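PDB 3LSO: putative membrane anchored protein, which is of unknown function but is probably exported and held at the membrane of Corynebacterium diphtheriae by a transmembrane helix, carrying an elongated all-beta part. Local coordinates for residues S202-Q207 against P283-L288; S257-I262 against E279-V284; G425-Q430 against T449-A454. All coordinates share one frame; numbering follows the deposited sequence.

Interaction 1: residues S202-Q207 against P283-L288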
loop_
_atom_site.group_PDB
_atom_site.type_symbol
_atom_site.label_atom_id
_atom_site.label_comp_id
_atom_site.label_asym_id
_atom_site.label_seq_id
_atom_site.Cartn_x
_atom_site.Cartn_y
_atom_site.Cartn_z
ATOM N N SER B 202 12.187 12.578 2.312
ATOM C CA SER B 202 12.141 14.041 2.504
ATOM C C SER B 202 13.066 14.702 1.497
ATOM O O SER B 202 13.970 14.058 0.963
ATOM C CB SER B 202 12.657 14.441 3.881
ATOM O OG SER B 202 12.177 13.561 4.873
ATOM N N ALA B 203 12.868 15.997 1.263
ATOM C CA ALA B 203 13.787 16.751 0.406
ATOM C C ALA B 203 13.919 18.210 0.839
ATOM O O ALA B 203 13.150 18.697 1.681
ATOM C CB ALA B 203 13.366 16.653 -1.045
ATOM N N SER B 204 14.904 18.896 0.270
ATOM C CA SER B 204 15.104 20.305 0.535
ATOM C C SER B 204 14.802 21.090 -0.722
ATOM O O SER B 204 14.877 20.557 -1.831
ATOM C CB SER B 204 16.549 20.565 0.948
ATOM O OG SER B 204 16.889 19.837 2.107
ATOM N N ILE B 205 14.480 22.367 -0.557
ATOM C CA ILE B 205 14.273 23.245 -1.692
ATOM C C ILE B 205 15.570 23.466 -2.460
ATOM O O ILE B 205 16.660 23.191 -1.968
ATOM C CB ILE B 205 13.659 24.570 -1.255
ATOM C CG1 ILE B 205 14.652 25.385 -0.433
ATOM C CG2 ILE B 205 12.401 24.315 -0.434
ATOM C CD1 ILE B 205 14.040 26.616 0.177
ATOM N N LYS B 206 15.425 23.935 -3.689
ATOM C CA LYS B 206 16.545 24.239 -4.587
ATOM C C LYS B 206 17.531 23.091 -4.843
ATOM O O LYS B 206 18.638 23.314 -5.318
ATOM C CB LYS B 206 17.255 25.532 -4.180
ATOM C CG LYS B 206 16.440 26.791 -4.472
ATOM C CD LYS B 206 17.259 28.050 -4.185
ATOM C CE LYS B 206 16.395 29.311 -4.144
ATOM N NZ LYS B 206 17.238 30.520 -3.888
ATOM N N GLN B 207 17.113 21.863 -4.559
ATOM C CA GLN B 207 17.864 20.691 -5.012
ATOM C C GLN B 207 17.039 19.803 -5.978
ATOM O O GLN B 207 15.814 19.879 -6.026
ATOM C CB GLN B 207 18.424 19.898 -3.822
ATOM C CG GLN B 207 17.447 18.865 -3.227
ATOM C CD GLN B 207 17.840 18.375 -1.818
ATOM O OE1 GLN B 207 18.901 18.741 -1.276
ATOM N NE2 GLN B 207 16.980 17.532 -1.229
ATOM N N PRO B 283 7.447 15.440 2.282
ATOM C CA PRO B 283 7.654 16.621 3.061
ATOM C C PRO B 283 8.889 17.320 2.552
ATOM O O PRO B 283 9.960 16.715 2.507
ATOM C CB PRO B 283 7.929 16.068 4.462
ATOM C CG PRO B 283 7.711 14.608 4.371
ATOM C CD PRO B 283 7.943 14.252 2.979
ATOM N N VAL B 284 8.753 18.580 2.171
ATOM C CA VAL B 284 9.901 19.337 1.743
ATOM C C VAL B 284 10.234 20.404 2.771
ATOM O O VAL B 284 9.383 21.177 3.173
ATOM C CB VAL B 284 9.668 19.905 0.366
ATOM C CG1 VAL B 284 10.743 20.862 -0.007
ATOM C CG2 VAL B 284 9.654 18.784 -0.613
ATOM N N VAL B 285 11.479 20.424 3.214
ATOM C CA VAL B 285 11.909 21.314 4.281
ATOM C C VAL B 285 12.902 22.337 3.708
ATOM O O VAL B 285 13.494 22.090 2.647
ATOM C CB VAL B 285 12.579 20.490 5.408
ATOM C CG1 VAL B 285 11.550 19.676 6.169
ATOM C CG2 VAL B 285 13.633 19.560 4.830
ATOM N N THR B 286 13.103 23.462 4.402
ATOM C CA THR B 286 14.048 24.503 3.944
ATOM C C THR B 286 15.507 24.017 3.854
ATOM O O THR B 286 16.064 23.867 2.762
ATOM C CB THR B 286 13.969 25.740 4.845
ATOM O OG1 THR B 286 12.610 26.189 4.881
ATOM C CG2 THR B 286 14.879 26.863 4.323
ATOM N N GLU B 287 16.114 23.782 5.013
ATOM C CA GLU B 287 17.445 23.187 5.110
ATOM C C GLU B 287 17.308 22.026 6.105
ATOM O O GLU B 287 16.511 22.086 7.066
ATOM C CB GLU B 287 18.454 24.250 5.620
ATOM C CG GLU B 287 19.976 23.989 5.417
ATOM C CD GLU B 287 20.877 24.937 6.269
ATOM O OE1 GLU B 287 20.416 26.036 6.703
ATOM O OE2 GLU B 287 22.057 24.568 6.515
ATOM N N LEU B 288 18.060 20.964 5.855
ATOM C CA LEU B 288 18.205 19.912 6.830
ATOM C C LEU B 288 19.669 19.794 7.242
ATOM O O LEU B 288 20.518 19.358 6.451
ATOM C CB LEU B 288 17.694 18.588 6.269
ATOM C CG LEU B 288 17.775 17.397 7.243
ATOM C CD1 LEU B 288 16.738 17.443 8.387
ATOM C CD2 LEU B 288 17.666 16.075 6.479
#

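Interaction 2: residues S257-I262 against E279-V284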
loop_
_atom_site.group_PDB
_atom_site.type_symbol
_atom_site.label_atom_id
_atom_site.label_comp_id
_atom_site.label_asym_id
_atom_site.label_seq_id
_atom_site.Cartn_x
_atom_site.Cartn_y
_atom_site.Cartn_z
ATOM N N SER B 257 9.103 25.173 0.983
ATOM C CA SER B 257 8.836 23.996 1.806
ATOM C C SER B 257 7.323 23.744 1.981
ATOM O O SER B 257 6.499 24.634 1.726
ATOM C CB SER B 257 9.589 24.050 3.154
ATOM O OG SER B 257 9.060 24.994 4.057
ATOM N N GLY B 258 6.985 22.518 2.393
ATOM C CA GLY B 258 5.607 22.053 2.602
ATOM C C GLY B 258 5.437 20.548 2.364
ATOM O O GLY B 258 6.345 19.893 1.861
ATOM N N SER B 259 4.287 19.985 2.740
ATOM C CA SER B 259 3.915 18.653 2.276
ATOM C C SER B 259 3.530 18.808 0.836
ATOM O O SER B 259 2.549 19.477 0.521
ATOM C CB SER B 259 2.741 18.086 3.046
ATOM O OG SER B 259 3.130 17.796 4.366
ATOM N N LYS B 260 4.318 18.209 -0.037
ATOM C CA LYS B 260 4.050 18.253 -1.450
ATOM C C LYS B 260 3.359 16.966 -1.878
ATOM O O LYS B 260 3.734 15.880 -1.441
ATOM C CB LYS B 260 5.355 18.471 -2.194
ATOM C CG LYS B 260 6.123 19.685 -1.650
ATOM C CD LYS B 260 5.611 20.990 -2.237
ATOM C CE LYS B 260 6.269 22.170 -1.594
ATOM N NZ LYS B 260 5.556 23.441 -1.933
ATOM N N THR B 261 2.317 17.091 -2.697
ATOM C CA THR B 261 1.545 15.945 -3.163
ATOM C C THR B 261 1.982 15.617 -4.576
ATOM O O THR B 261 1.835 16.426 -5.487
ATOM C CB THR B 261 0.056 16.258 -3.161
ATOM O OG1 THR B 261 -0.395 16.429 -1.812
ATOM C CG2 THR B 261 -0.691 15.127 -3.720
ATOM N N ILE B 262 2.555 14.438 -4.745
ATOM C CA ILE B 262 2.981 13.995 -6.051
ATOM C C ILE B 262 1.944 13.024 -6.564
ATOM O O ILE B 262 1.501 12.112 -5.839
ATOM C CB ILE B 262 4.354 13.310 -5.997
ATOM C CG1 ILE B 262 5.352 14.152 -5.188
ATOM C CG2 ILE B 262 4.886 13.036 -7.395
ATOM C CD1 ILE B 262 5.557 15.581 -5.721
ATOM N N GLU B 279 -0.670 8.322 -5.887
ATOM C CA GLU B 279 -0.261 9.520 -5.151
ATOM C C GLU B 279 0.664 9.196 -4.023
ATOM O O GLU B 279 0.527 8.162 -3.388
ATOM C CB GLU B 279 -1.465 10.309 -4.595
ATOM C CG GLU B 279 -1.840 11.493 -5.465
ATOM C CD GLU B 279 -2.885 12.444 -4.886
ATOM O OE1 GLU B 279 -3.162 12.478 -3.652
ATOM O OE2 GLU B 279 -3.435 13.200 -5.710
ATOM N N THR B 280 1.600 10.097 -3.760
ATOM C CA THR B 280 2.357 10.067 -2.502
ATOM C C THR B 280 2.581 11.507 -1.967
ATOM O O THR B 280 2.301 12.490 -2.671
ATOM C CB THR B 280 3.674 9.232 -2.652
ATOM O OG1 THR B 280 4.088 8.726 -1.380
ATOM C CG2 THR B 280 4.791 10.054 -3.236
ATOM N N ILE B 281 3.065 11.639 -0.737
ATOM C CA ILE B 281 3.304 12.946 -0.177
ATOM C C ILE B 281 4.744 13.058 0.234
ATOM O O ILE B 281 5.222 12.196 0.960
ATOM C CB ILE B 281 2.409 13.180 1.044
ATOM C CG1 ILE B 281 0.953 13.284 0.597
ATOM C CG2 ILE B 281 2.841 14.450 1.793
ATOM C CD1 ILE B 281 -0.022 13.600 1.700
ATOM N N ILE B 282 5.435 14.107 -0.205
ATOM C CA ILE B 282 6.813 14.346 0.208
ATOM C C ILE B 282 6.913 15.583 1.067
ATOM O O ILE B 282 6.555 16.669 0.625
ATOM C CB ILE B 282 7.724 14.660 -0.950
ATOM C CG1 ILE B 282 7.759 13.526 -1.958
ATOM C CG2 ILE B 282 9.159 14.886 -0.442
ATOM C CD1 ILE B 282 8.522 13.931 -3.244
ATOM N N PRO B 283 7.447 15.440 2.282
ATOM C CA PRO B 283 7.654 16.621 3.061
ATOM C C PRO B 283 8.889 17.320 2.552
ATOM O O PRO B 283 9.960 16.715 2.507
ATOM C CB PRO B 283 7.929 16.068 4.462
ATOM C CG PRO B 283 7.711 14.608 4.371
ATOM C CD PRO B 283 7.943 14.252 2.979
ATOM N N VAL B 284 8.753 18.580 2.171
ATOM C CA VAL B 284 9.901 19.337 1.743
ATOM C C VAL B 284 10.234 20.404 2.771
ATOM O O VAL B 284 9.383 21.177 3.173
ATOM C CB VAL B 284 9.668 19.905 0.366
ATOM C CG1 VAL B 284 10.743 20.862 -0.007
ATOM C CG2 VAL B 284 9.654 18.784 -0.613
#

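Interaction 3: residues G425-Q430 against T449-A454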
loop_
_atom_site.group_PDB
_atom_site.type_symbol
_atom_site.label_atom_id
_atom_site.label_comp_id
_atom_site.label_asym_id
_atom_site.label_seq_id
_atom_site.Cartn_x
_atom_site.Cartn_y
_atom_site.Cartn_z
ATOM N N GLY B 425 4.965 26.548 5.234
ATOM C CA GLY B 425 5.991 25.534 5.017
ATOM C C GLY B 425 6.251 24.678 6.242
ATOM O O GLY B 425 5.502 24.743 7.218
ATOM N N ILE B 426 7.322 23.880 6.179
ATOM C CA ILE B 426 7.713 23.004 7.242
ATOM C C ILE B 426 9.016 23.511 7.882
ATOM O O ILE B 426 9.964 23.888 7.197
ATOM C CB ILE B 426 7.924 21.582 6.735
ATOM C CG1 ILE B 426 6.604 20.954 6.308
ATOM C CG2 ILE B 426 8.497 20.732 7.832
ATOM C CD1 ILE B 426 6.744 19.578 5.649
ATOM N N TYR B 427 9.063 23.478 9.207
ATOM C CA TYR B 427 10.096 24.133 9.960
ATOM C C TYR B 427 10.439 23.174 11.094
ATOM O O TYR B 427 9.548 22.463 11.564
ATOM C CB TYR B 427 9.548 25.445 10.532
ATOM C CG TYR B 427 9.163 26.532 9.522
ATOM C CD1 TYR B 427 10.092 27.490 9.094
ATOM C CD2 TYR B 427 7.870 26.621 9.027
ATOM C CE1 TYR B 427 9.743 28.491 8.175
ATOM C CE2 TYR B 427 7.498 27.611 8.115
ATOM C CZ TYR B 427 8.440 28.538 7.696
ATOM O OH TYR B 427 8.062 29.512 6.804
HETATM N N MSE B 428 11.714 23.108 11.498
HETATM C CA MSE B 428 12.146 22.320 12.654
HETATM C C MSE B 428 12.970 23.202 13.541
HETATM O O MSE B 428 13.549 24.187 13.077
HETATM C CB MSE B 428 13.094 21.206 12.237
HETATM C CG MSE B 428 12.466 19.925 11.757
HETATM SE SE MSE B 428 13.857 18.908 10.875
HETATM C CE MSE B 428 14.079 20.048 9.336
ATOM N N PHE B 429 13.082 22.835 14.806
ATOM C CA PHE B 429 14.094 23.447 15.634
ATOM C C PHE B 429 15.420 22.684 15.548
ATOM O O PHE B 429 15.452 21.505 15.167
ATOM C CB PHE B 429 13.583 23.556 17.055
ATOM C CG PHE B 429 12.445 24.502 17.186
ATOM C CD1 PHE B 429 12.653 25.804 17.580
ATOM C CD2 PHE B 429 11.155 24.108 16.866
ATOM C CE1 PHE B 429 11.612 26.685 17.688
ATOM C CE2 PHE B 429 10.086 25.007 16.978
ATOM C CZ PHE B 429 10.326 26.291 17.388
ATOM N N GLN B 430 16.517 23.354 15.877
ATOM C CA GLN B 430 17.811 22.694 15.892
ATOM C C GLN B 430 18.383 22.706 17.277
ATOM O O GLN B 430 18.022 23.565 18.094
ATOM C CB GLN B 430 18.775 23.428 14.966
ATOM C CG GLN B 430 18.347 23.421 13.494
ATOM C CD GLN B 430 19.303 24.188 12.606
ATOM O OE1 GLN B 430 19.796 25.255 12.967
ATOM N NE2 GLN B 430 19.578 23.643 11.434
ATOM N N THR B 449 10.825 18.030 16.334
ATOM C CA THR B 449 10.307 19.338 16.673
ATOM C C THR B 449 9.602 19.988 15.474
ATOM O O THR B 449 9.187 21.142 15.527
ATOM C CB THR B 449 11.433 20.263 17.227
ATOM O OG1 THR B 449 12.322 20.681 16.173
ATOM C CG2 THR B 449 12.219 19.539 18.334
ATOM N N ALA B 450 9.446 19.236 14.388
ATOM C CA ALA B 450 8.954 19.827 13.132
ATOM C C ALA B 450 7.528 20.365 13.241
ATOM O O ALA B 450 6.682 19.716 13.855
ATOM C CB ALA B 450 9.026 18.804 12.013
ATOM N N PHE B 451 7.258 21.510 12.628
ATOM C CA PHE B 451 5.898 22.006 12.539
ATOM C C PHE B 451 5.614 22.519 11.145
ATOM O O PHE B 451 6.531 22.895 10.430
ATOM C CB PHE B 451 5.631 23.079 13.599
ATOM C CG PHE B 451 6.416 24.367 13.411
ATOM C CD1 PHE B 451 5.921 25.394 12.619
ATOM C CD2 PHE B 451 7.614 24.563 14.066
ATOM C CE1 PHE B 451 6.602 26.557 12.461
ATOM C CE2 PHE B 451 8.307 25.737 13.910
ATOM C CZ PHE B 451 7.797 26.734 13.106
ATOM N N GLU B 452 4.345 22.514 10.752
ATOM C CA GLU B 452 3.965 23.042 9.454
ATOM C C GLU B 452 3.061 24.238 9.626
ATOM O O GLU B 452 2.134 24.200 10.412
ATOM C CB GLU B 452 3.285 21.981 8.579
ATOM C CG GLU B 452 3.362 22.292 7.075
ATOM C CD GLU B 452 2.853 21.180 6.151
ATOM O OE1 GLU B 452 2.814 19.999 6.560
ATOM O OE2 GLU B 452 2.492 21.506 4.995
ATOM N N ILE B 453 3.372 25.309 8.910
ATOM C CA ILE B 453 2.447 26.403 8.714
ATOM C C ILE B 453 1.678 26.079 7.467
ATOM O O ILE B 453 2.261 26.013 6.395
ATOM C CB ILE B 453 3.189 27.721 8.497
ATOM C CG1 ILE B 453 4.030 28.087 9.728
ATOM C CG2 ILE B 453 2.221 28.825 8.107
ATOM C CD1 ILE B 453 3.260 28.234 11.001
ATOM N N ALA B 454 0.374 25.875 7.594
ATOM C CA ALA B 454 -0.420 25.380 6.457
ATOM C C ALA B 454 -0.316 26.256 5.214
ATOM O O ALA B 454 0.072 27.426 5.283
ATOM C CB ALA B 454 -1.884 25.142 6.844
#

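Interaction 1: residues S202-Q207 against P283-L288
This is a short parallel pairing of two strands. It sits at the edge of a five-stranded sheet, where strand 203-204 is added alongside strand 278-285. Ala203 carries the backbone link. Ala203 N donates to Pro283 O at 3.2 Å. Its own carbonyl takes the N-H of Val285, with Val285 N to Ala203 O 2.9 Å, nearly along the C=O axis. Ala203 thus grips the residues on either side of its partner Val284. A third bond, Ile205 N to Val285 O at 3.4 Å, is weak. There the chain leaves in a type II turn from Ser204 to Gln207. Ala203 and Val284 point to one face of the sheet. Beyond the strand end, Ile205 CG2 reaches Val284 CG1 at 3.9 Å, the two side chains crossing obliquely. Chi1 of 69° puts Ile205 CG1 in the crowded position between backbone N and carbonyl carbon, 3.8 Å from Thr286 O. On the other face lie Ser204 and Val285. Val285 also packs on Ile426 and Met428 of strand 425-435. A short early strand running parallel to the strand that comes last in sequence is consistent with an immunoglobulin-like sandwich.

Interaction 2: residues S257-I262 against E279-V284
Ser257 leads into the strand, its OG hydrogen-bonded to the backbone N of Ile426 in strand 425-435. Gly258 forms a hydrogen-bonded antiparallel pair with Val284. Val284 N lies 2.8 Å from Gly258 O, above the carbonyl plane. The phi of 150° at Gly258 suits glycine. Ser259 faces Pro283 in a non-hydrogen-bonded pair. Ser259 CB rests 3.8 Å from Ile281 CG2, while its OG is hydrogen-bonded to Glu452. Lys260 pairs with Ile282 through two bonds, the straighter being Lys260 N to Ile282 O at 2.8 Å and 170°. The lysine chain bends at chi2, -82°. Lys260 CG lies 3.8 Å from Val284 CG2, and NZ runs back to Thr256 OG1. Thr261 sits beside Ile281 on the Ser259 face, both side chains pointing the same way. Thr261 CG2 touches Glu279 OE1 at 3.6 Å; the other carboxylate oxygen, OE2, is hydrogen-bonded to His233 and Thr263. Ile262 closes the run with two bonds to Thr280. Ile262 CG1 meets Ile282 CD1 at 3.7 Å. The arrangement is a regular beta hairpin, the face with Ile262 and Ile282 packed on Ile211 of strand 208-214, consistent with one layer of a beta sandwich.

Interaction 3: residues G425-Q430 against T449-A454
The tight part of this antiparallel contact is an aromatic cluster of Tyr427, Phe451 and Phe429, the first two on the same face. Chi1 of 67° sets Phe451 CG in the crowded position between backbone N and carbonyl carbon, and the ring lies across to the partner strand. Tyr427 CB sits over one face of that ring, 3.4 Å from Phe451 CZ, in a CH-pi contact. The Tyr427 and Phe451 rings are nearly parallel, at 18°, but slid so far apart that they barely overlap. The Phe429 side chain crosses that of Phe451 at about a right angle, with Phe429 CE2 3.6 Å from Phe451 CE2, at the edge of the Phe451 ring. Beneath the cluster, Tyr427 N and O both bond to Phe451, the shorter bond being Phe451 N to Tyr427 O at 2.7 Å. Gly425 and Ile453 pair in the same way.

The strands form a beta hairpin, and strand 440-453 turns a corner at 449. Thr449 OG1 takes the N-H of Phe429 there, at 2.7 Å from Phe429 N, and is also hydrogen-bonded to Ile446 O. Phe429 reaches Val322, Val324 and Phe416 of the facing sheet, as expected for the core of a beta sandwich.

The other face is less enclosed toward Glu452, which is partly exposed. Its extended chain crosses Ile426 obliquely, with Ile426 CG1 to Glu452 CG 3.6 Å, and OE1 is hydrogen-bonded to Ser259. Farther along the strands, CG of the selenomethionine Met428 packs on Ala450 CB at 3.6 Å. On the aromatic face, Tyr427 is partly exposed too, and its hydroxyl is hydrogen-bonded to Ala423 O.

In the fold
Interactions 1 and 2 flank the same strand, 278-285, in one sheet, and their centres are about 10 Å apart. They share Pro283 and Val284, and Ile205 CG2 packs 3.7 Å from Ser257 N between them. Interaction 3 belongs to a different sheet, its centre about 12 Å from that of interaction 1 and about 14 Å from that of interaction 2. The two sheets meet at Ile426. Val285 CG1 touches Ile426 CG2 at 3.6 Å. Ser257 OG to Ile426 N, 3.0 Å, and Ser259 OG to Glu452 OE1, 3.1 Å, are probable hydrogen bonds across the junction. The contacts probably lie near a junction between two consecutive beta domains.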